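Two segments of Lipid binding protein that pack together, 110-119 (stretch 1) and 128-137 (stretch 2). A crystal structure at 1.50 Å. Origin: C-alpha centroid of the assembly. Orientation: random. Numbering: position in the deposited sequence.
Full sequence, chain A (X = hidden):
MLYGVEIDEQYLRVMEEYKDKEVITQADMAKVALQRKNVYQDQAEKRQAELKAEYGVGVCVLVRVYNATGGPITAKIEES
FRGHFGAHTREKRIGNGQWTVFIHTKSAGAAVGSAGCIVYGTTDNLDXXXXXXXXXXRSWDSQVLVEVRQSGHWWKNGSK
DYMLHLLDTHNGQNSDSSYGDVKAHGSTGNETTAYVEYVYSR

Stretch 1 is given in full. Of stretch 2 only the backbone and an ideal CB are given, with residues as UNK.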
ATOM      1  N   ALA A 110     -16.922  -0.071  18.921  1.00 25.28           N
ATOM      2  CA  ALA A 110     -16.787   1.360  19.059  1.00 29.05           C
ATOM      3  C   ALA A 110     -17.456   2.093  17.912  1.00 26.45           C
ATOM      4  O   ALA A 110     -17.365   1.689  16.752  1.00 27.98           O
ATOM      5  CB  ALA A 110     -15.302   1.750  19.115  1.00 38.13           C
ATOM      6  N   ALA A 111     -18.051   3.225  18.247  1.00 28.22           N
ATOM      7  CA  ALA A 111     -18.575   4.179  17.270  1.00 29.47           C
ATOM      8  C   ALA A 111     -17.456   5.108  16.784  1.00 30.07           C
ATOM      9  O   ALA A 111     -17.523   6.332  16.876  1.00 35.47           O
ATOM     10  CB  ALA A 111     -19.719   4.958  17.894  1.00 33.76           C
ATOM     11  N   VAL A 112     -16.427   4.476  16.244  1.00 28.97           N
ATOM     12  CA  VAL A 112     -15.223   5.133  15.763  1.00 28.35           C
ATOM     13  C   VAL A 112     -14.813   4.388  14.506  1.00 28.12           C
ATOM     14  O   VAL A 112     -15.180   3.229  14.307  1.00 28.27           O
ATOM     15  CB  VAL A 112     -14.114   5.103  16.827  1.00 32.12           C
ATOM     16  CG1 VAL A 112     -12.839   5.749  16.314  1.00 32.63           C
ATOM     17  CG2 VAL A 112     -14.597   5.781  18.105  1.00 31.71           C
ATOM     18  N   GLY A 113     -14.054   5.061  13.637  1.00 29.64           N
ATOM     19  CA  GLY A 113     -13.658   4.487  12.363  1.00 27.58           C
ATOM     20  C   GLY A 113     -12.300   3.822  12.377  1.00 24.19           C
ATOM     21  O   GLY A 113     -11.761   3.459  13.426  1.00 28.72           O
ATOM     22  N   SER A 114     -11.757   3.636  11.175  1.00 23.27           N
ATOM     23  CA  SER A 114     -10.475   2.973  10.956  1.00 25.55           C
ATOM     24  C   SER A 114      -9.515   4.006  10.382  1.00 27.30           C
ATOM     25  O   SER A 114      -9.816   4.626   9.354  1.00 24.88           O
ATOM     26  CB  SER A 114     -10.631   1.800   9.994  1.00 25.99           C
ATOM     27  OG  SER A 114      -9.405   1.459   9.398  1.00 25.45           O
ATOM     28  N   ALA A 115      -8.372   4.204  11.048  1.00 25.23           N
ATOM     29  CA  ALA A 115      -7.369   5.143  10.569  1.00 23.06           C
ATOM     30  C   ALA A 115      -5.987   4.619  10.923  1.00 25.13           C
ATOM     31  O   ALA A 115      -5.747   4.236  12.072  1.00 24.56           O
ATOM     32  CB  ALA A 115      -7.584   6.523  11.179  1.00 25.04           C
ATOM     33  N   GLY A 116      -5.091   4.562   9.944  1.00 26.71           N
ATOM     34  CA  GLY A 116      -3.782   4.004  10.203  1.00 23.55           C
ATOM     35  C   GLY A 116      -2.869   4.207   9.022  1.00 26.04           C
ATOM     36  O   GLY A 116      -3.227   4.865   8.045  1.00 22.89           O
ATOM     37  N   CYS A 117      -1.682   3.606   9.112  1.00 23.10           N
ATOM     38  CA  CYS A 117      -0.739   3.712   8.012  1.00 22.23           C
ATOM     39  C   CYS A 117       0.293   2.607   8.090  1.00 20.18           C
ATOM     40  O   CYS A 117       0.475   1.954   9.125  1.00 23.45           O
ATOM     41  CB  CYS A 117      -0.065   5.077   8.016  1.00 29.17           C
ATOM     42  SG  CYS A 117       1.149   5.282   9.378  1.00 28.08           S
ATOM     43  N   ILE A 118       0.917   2.367   6.953  1.00 22.92           N
ATOM     44  CA  ILE A 118       2.115   1.553   6.859  1.00 25.57           C
ATOM     45  C   ILE A 118       3.131   2.383   6.099  1.00 20.82           C
ATOM     46  O   ILE A 118       2.769   3.108   5.167  1.00 23.77           O
ATOM     47  CB  ILE A 118       1.871   0.196   6.158  1.00 29.55           C
ATOM     48  CG1 ILE A 118       0.874  -0.626   6.972  1.00 60.67           C
ATOM     49  CG2 ILE A 118       3.184  -0.582   6.057  1.00 28.28           C
ATOM     50  CD1 ILE A 118       0.682  -2.036   6.476  1.00 89.20           C
ATOM     51  N   VAL A 119       4.385   2.297   6.514  1.00 21.07           N
ATOM     52  CA  VAL A 119       5.489   2.996   5.865  1.00 21.52           C
ATOM     53  C   VAL A 119       6.435   1.931   5.345  1.00 19.07           C
ATOM     54  O   VAL A 119       6.937   1.106   6.124  1.00 22.04           O
ATOM     55  CB  VAL A 119       6.221   3.954   6.815  1.00 23.29           C
ATOM     56  CG1 VAL A 119       7.387   4.600   6.075  1.00 23.41           C
ATOM     57  CG2 VAL A 119       5.290   5.010   7.342  1.00 26.47           C
ATOM     58  N   UNK A 128       7.859   5.282   1.946  1.00 20.82           N
ATOM     59  CA  UNK A 128       6.565   5.558   1.361  1.00 21.74           C
ATOM     60  C   UNK A 128       5.535   5.427   2.464  1.00 22.63           C
ATOM     61  O   UNK A 128       5.287   4.316   2.940  1.00 24.76           O
ATOM     62  CB  UNK A 128       6.260   4.621   0.191  1.00 21.74           C
ATOM     63  N   UNK A 129       4.900   6.540   2.821  1.00 23.53           N
ATOM     64  CA  UNK A 129       3.782   6.546   3.764  1.00 20.96           C
ATOM     65  C   UNK A 129       2.497   6.198   3.021  1.00 20.76           C
ATOM     66  O   UNK A 129       2.167   6.833   2.020  1.00 22.21           O
ATOM     67  CB  UNK A 129       3.655   7.904   4.458  1.00 20.96           C
ATOM     68  N   UNK A 130       1.774   5.182   3.505  1.00 19.90           N
ATOM     69  CA  UNK A 130       0.498   4.798   2.923  1.00 20.51           C
ATOM     70  C   UNK A 130      -0.533   4.773   4.040  1.00 21.74           C
ATOM     71  O   UNK A 130      -0.487   3.901   4.912  1.00 23.66           O
ATOM     72  CB  UNK A 130       0.587   3.444   2.217  1.00 20.51           C
ATOM     73  N   UNK A 131      -1.446   5.728   4.008  1.00 21.56           N
ATOM     74  CA  UNK A 131      -2.388   5.904   5.087  1.00 22.35           C
ATOM     75  C   UNK A 131      -3.830   5.891   4.619  1.00 23.51           C
ATOM     76  O   UNK A 131      -4.148   6.217   3.478  1.00 23.24           O
ATOM     77  CB  UNK A 131      -2.095   7.214   5.820  1.00 22.35           C
ATOM     78  N   UNK A 132      -4.703   5.544   5.548  1.00 22.12           N
ATOM     79  CA  UNK A 132      -6.125   5.517   5.284  1.00 22.34           C
ATOM     80  C   UNK A 132      -6.839   6.133   6.470  1.00 23.07           C
ATOM     81  O   UNK A 132      -6.332   6.165   7.589  1.00 23.31           O
ATOM     82  CB  UNK A 132      -6.617   4.093   5.018  1.00 22.34           C
ATOM     83  N   UNK A 133      -8.042   6.619   6.212  1.00 27.40           N
ATOM     84  CA  UNK A 133      -8.880   7.193   7.259  1.00 25.41           C
ATOM     85  C   UNK A 133     -10.309   6.991   6.779  1.00 28.26           C
ATOM     86  O   UNK A 133     -10.735   7.634   5.811  1.00 27.62           O
ATOM     87  CB  UNK A 133      -8.561   8.666   7.524  1.00 25.41           C
ATOM     88  N   UNK A 134     -11.010   6.053   7.413  1.00 25.85           N
ATOM     89  CA  UNK A 134     -12.357   5.667   7.012  1.00 30.23           C
ATOM     90  C   UNK A 134     -13.281   5.954   8.187  1.00 27.36           C
ATOM     91  O   UNK A 134     -13.245   5.219   9.190  1.00 27.52           O
ATOM     92  CB  UNK A 134     -12.423   4.197   6.594  1.00 30.23           C
ATOM     93  N   UNK A 135     -14.093   7.003   8.131  1.00 30.30           N
ATOM     94  CA  UNK A 135     -14.768   7.491   9.336  1.00 30.17           C
ATOM     95  C   UNK A 135     -16.049   6.740   9.662  1.00 29.90           C
ATOM     96  O   UNK A 135     -16.741   6.227   8.784  1.00 32.42           O
ATOM     97  CB  UNK A 135     -15.086   8.980   9.181  1.00 30.17           C
ATOM     98  N   UNK A 136     -16.367   6.719  10.955  1.00 33.48           N
ATOM     99  CA  UNK A 136     -17.633   6.150  11.398  1.00 32.20           C
ATOM    100  C   UNK A 136     -18.792   7.055  11.025  1.00 33.09           C
ATOM    101  O   UNK A 136     -19.873   6.569  10.665  1.00 38.05           O
ATOM    102  CB  UNK A 136     -17.615   5.911  12.909  1.00 32.20           C
ATOM    103  N   UNK A 137     -18.591   8.376  11.088  1.00 37.66           N
ATOM    104  CA  UNK A 137     -19.649   9.332  10.778  1.00 43.01           C
ATOM    105  C   UNK A 137     -19.668   9.569   9.272  1.00 44.67           C
ATOM    106  O   UNK A 137     -18.757  10.203   8.721  1.00 37.36           O
ATOM    107  CB  UNK A 137     -19.448  10.645  11.536  1.00 43.01           C
TER

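Stretch 2 runs antiparallel to strand 114-119, and the backbone sets the register: the N and O atoms of 130, 132 and 134 pair with those of Ile118, Gly116 and Ser114. Alternate positions therefore share a sheet face, 129, 131 and 133 with Ala115, Cys117 and Val119, and 130, 132 and 134 with Ser114 and Ile118.

Position 128 has an extended backbone and a CB with nothing of stretch 1 within 5.5 Å. Many strand formers would suit; it is Ile128, whose end leads away.

At 129 the CB lies 4.4 Å from Val119 CG2, and Cys117 shares the face, so a large apolar or aromatic group could cover both. Phe129 does so: chi1 t lays its ring under Cys117 CB, 4.0 Å from the ring centroid, while Val119 CG2 comes within 4.1 Å of Phe129 CD2.

Position 130 places its CB 3.7 Å from Ile118 O. Small or beta-branched residues fit; Ser130 is deposited, its OG hydrogen-bonded elsewhere in the structure.

At 131 the ideal CB would sit 3.4 Å from Gly116 O and 3.7 Å from Cys117 CB, close but not prohibitive. Something small is favoured; it is Gly131, whose CA lies 4.0 Å from Cys117 CA.

Position 132 is opposite Gly116, which leaves a bare strip of backbone between Ser114 and Ile118. A long aliphatic chain or a flat aromatic ring could lie over it. Trp132, with chi1 p, swings its indole back across the strip: Gly116 N and Cys117 N lie over one face, Ser114 OG is at the edge, 3.3 Å from Trp132 NE1, and Ile118 CG1 is 4.2 Å from Trp132 CH2. The fit needs the glycine, since a CB on Gly116 would come 2.8 Å from Trp132 CZ2.

At 133 the CB is 4.3 Å from Ala115 CB, a small neighbour that would tolerate many chains. Gln133 packs its CG 4.1 Å from Ala115 CB.

Position 134 has its CB 3.8 Å from Ser114 O; polar or medium chains suit. Asn134 finds its side-chain partners outside this contact.

Position 135 points away from stretch 1, so many residues would suit, and a phi of -84° admits proline among them; it is Pro135.

At 136 the CB points toward stretch 1, 3.6 Å from Val112 C, with Ala111 beyond. A broad apolar group could cover this loop. Trp136 lays its ring against it, Ala111 CA 3.5 Å from the centroid of the five-membered ring of Trp136.

Position 137 makes no contact, so almost anything serves; it is Asn137.

Stretch 2 (128-137) IFSGWQNPWN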
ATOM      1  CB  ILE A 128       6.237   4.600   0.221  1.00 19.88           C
ATOM      2  CG1 ILE A 128       7.320   4.622  -0.842  1.00 21.42           C
ATOM      3  CG2 ILE A 128       4.885   4.988  -0.367  1.00 21.99           C
ATOM      4  CD1 ILE A 128       7.229   3.505  -1.854  1.00 23.19           C
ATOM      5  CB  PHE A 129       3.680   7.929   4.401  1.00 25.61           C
ATOM      6  CG  PHE A 129       2.521   8.113   5.345  1.00 24.63           C
ATOM      7  CD1 PHE A 129       1.251   8.353   4.853  1.00 29.09           C
ATOM      8  CD2 PHE A 129       2.706   8.099   6.716  1.00 31.18           C
ATOM      9  CE1 PHE A 129       0.177   8.545   5.705  1.00 27.07           C
ATOM     10  CE2 PHE A 129       1.632   8.302   7.584  1.00 32.20           C
ATOM     11  CZ  PHE A 129       0.366   8.538   7.072  1.00 27.03           C
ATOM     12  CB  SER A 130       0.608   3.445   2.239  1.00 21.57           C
ATOM     13  OG  SER A 130       1.630   3.489   1.257  1.00 26.69           O
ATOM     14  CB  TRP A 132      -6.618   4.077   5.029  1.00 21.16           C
ATOM     15  CG  TRP A 132      -6.298   3.174   6.202  1.00 23.64           C
ATOM     16  CD1 TRP A 132      -7.073   2.943   7.307  1.00 22.66           C
ATOM     17  CD2 TRP A 132      -5.081   2.469   6.413  1.00 23.26           C
ATOM     18  NE1 TRP A 132      -6.419   2.099   8.174  1.00 20.61           N
ATOM     19  CE2 TRP A 132      -5.182   1.815   7.658  1.00 21.57           C
ATOM     20  CE3 TRP A 132      -3.901   2.321   5.664  1.00 20.14           C
ATOM     21  CZ2 TRP A 132      -4.157   1.025   8.161  1.00 22.64           C
ATOM     22  CZ3 TRP A 132      -2.921   1.523   6.143  1.00 21.29           C
ATOM     23  CH2 TRP A 132      -3.033   0.901   7.392  1.00 20.79           C
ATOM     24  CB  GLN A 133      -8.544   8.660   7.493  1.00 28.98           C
ATOM     25  CG  GLN A 133      -9.268   9.301   8.684  1.00 30.27           C
ATOM     26  CD  GLN A 133     -10.669   9.787   8.349  1.00 33.56           C
ATOM     27  OE1 GLN A 133     -11.668   9.258   8.858  1.00 35.71           O
ATOM     28  NE2 GLN A 133     -10.757  10.794   7.493  1.00 33.87           N
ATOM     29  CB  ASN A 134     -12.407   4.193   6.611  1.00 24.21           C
ATOM     30  CG  ASN A 134     -13.615   3.882   5.756  1.00 24.85           C
ATOM     31  OD1 ASN A 134     -14.273   4.807   5.274  1.00 28.70           O
ATOM     32  ND2 ASN A 134     -13.877   2.593   5.518  1.00 25.63           N
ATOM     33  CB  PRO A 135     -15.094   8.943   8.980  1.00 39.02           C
ATOM     34  CG  PRO A 135     -15.308   8.908   7.522  1.00 32.07           C
ATOM     35  CD  PRO A 135     -14.321   7.892   6.982  1.00 29.86           C
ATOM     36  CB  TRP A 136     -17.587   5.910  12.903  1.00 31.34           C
ATOM     37  CG  TRP A 136     -18.669   4.995  13.424  1.00 41.63           C
ATOM     38  CD1 TRP A 136     -18.653   3.624  13.451  1.00 35.36           C
ATOM     39  CD2 TRP A 136     -19.904   5.393  14.000  1.00 47.86           C
ATOM     40  NE1 TRP A 136     -19.808   3.150  14.010  1.00 45.98           N
ATOM     41  CE2 TRP A 136     -20.598   4.219  14.356  1.00 38.65           C
ATOM     42  CE3 TRP A 136     -20.496   6.631  14.248  1.00 43.97           C
ATOM     43  CZ2 TRP A 136     -21.847   4.246  14.941  1.00 47.63           C
ATOM     44  CZ3 TRP A 136     -21.745   6.658  14.836  1.00 53.95           C
ATOM     45  CH2 TRP A 136     -22.408   5.473  15.175  1.00 55.29           C
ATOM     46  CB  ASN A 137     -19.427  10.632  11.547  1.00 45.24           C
ATOM     47  CG  ASN A 137     -20.479  11.669  11.256  1.00 51.68           C
ATOM     48  OD1 ASN A 137     -21.128  11.647  10.212  1.00 48.28           O
ATOM     49  ND2 ASN A 137     -20.644  12.605  12.178  1.00 56.14           N
TER
HETATM   50  O   HOH W   1     -13.895   8.115  12.951  1.00 18.21           O
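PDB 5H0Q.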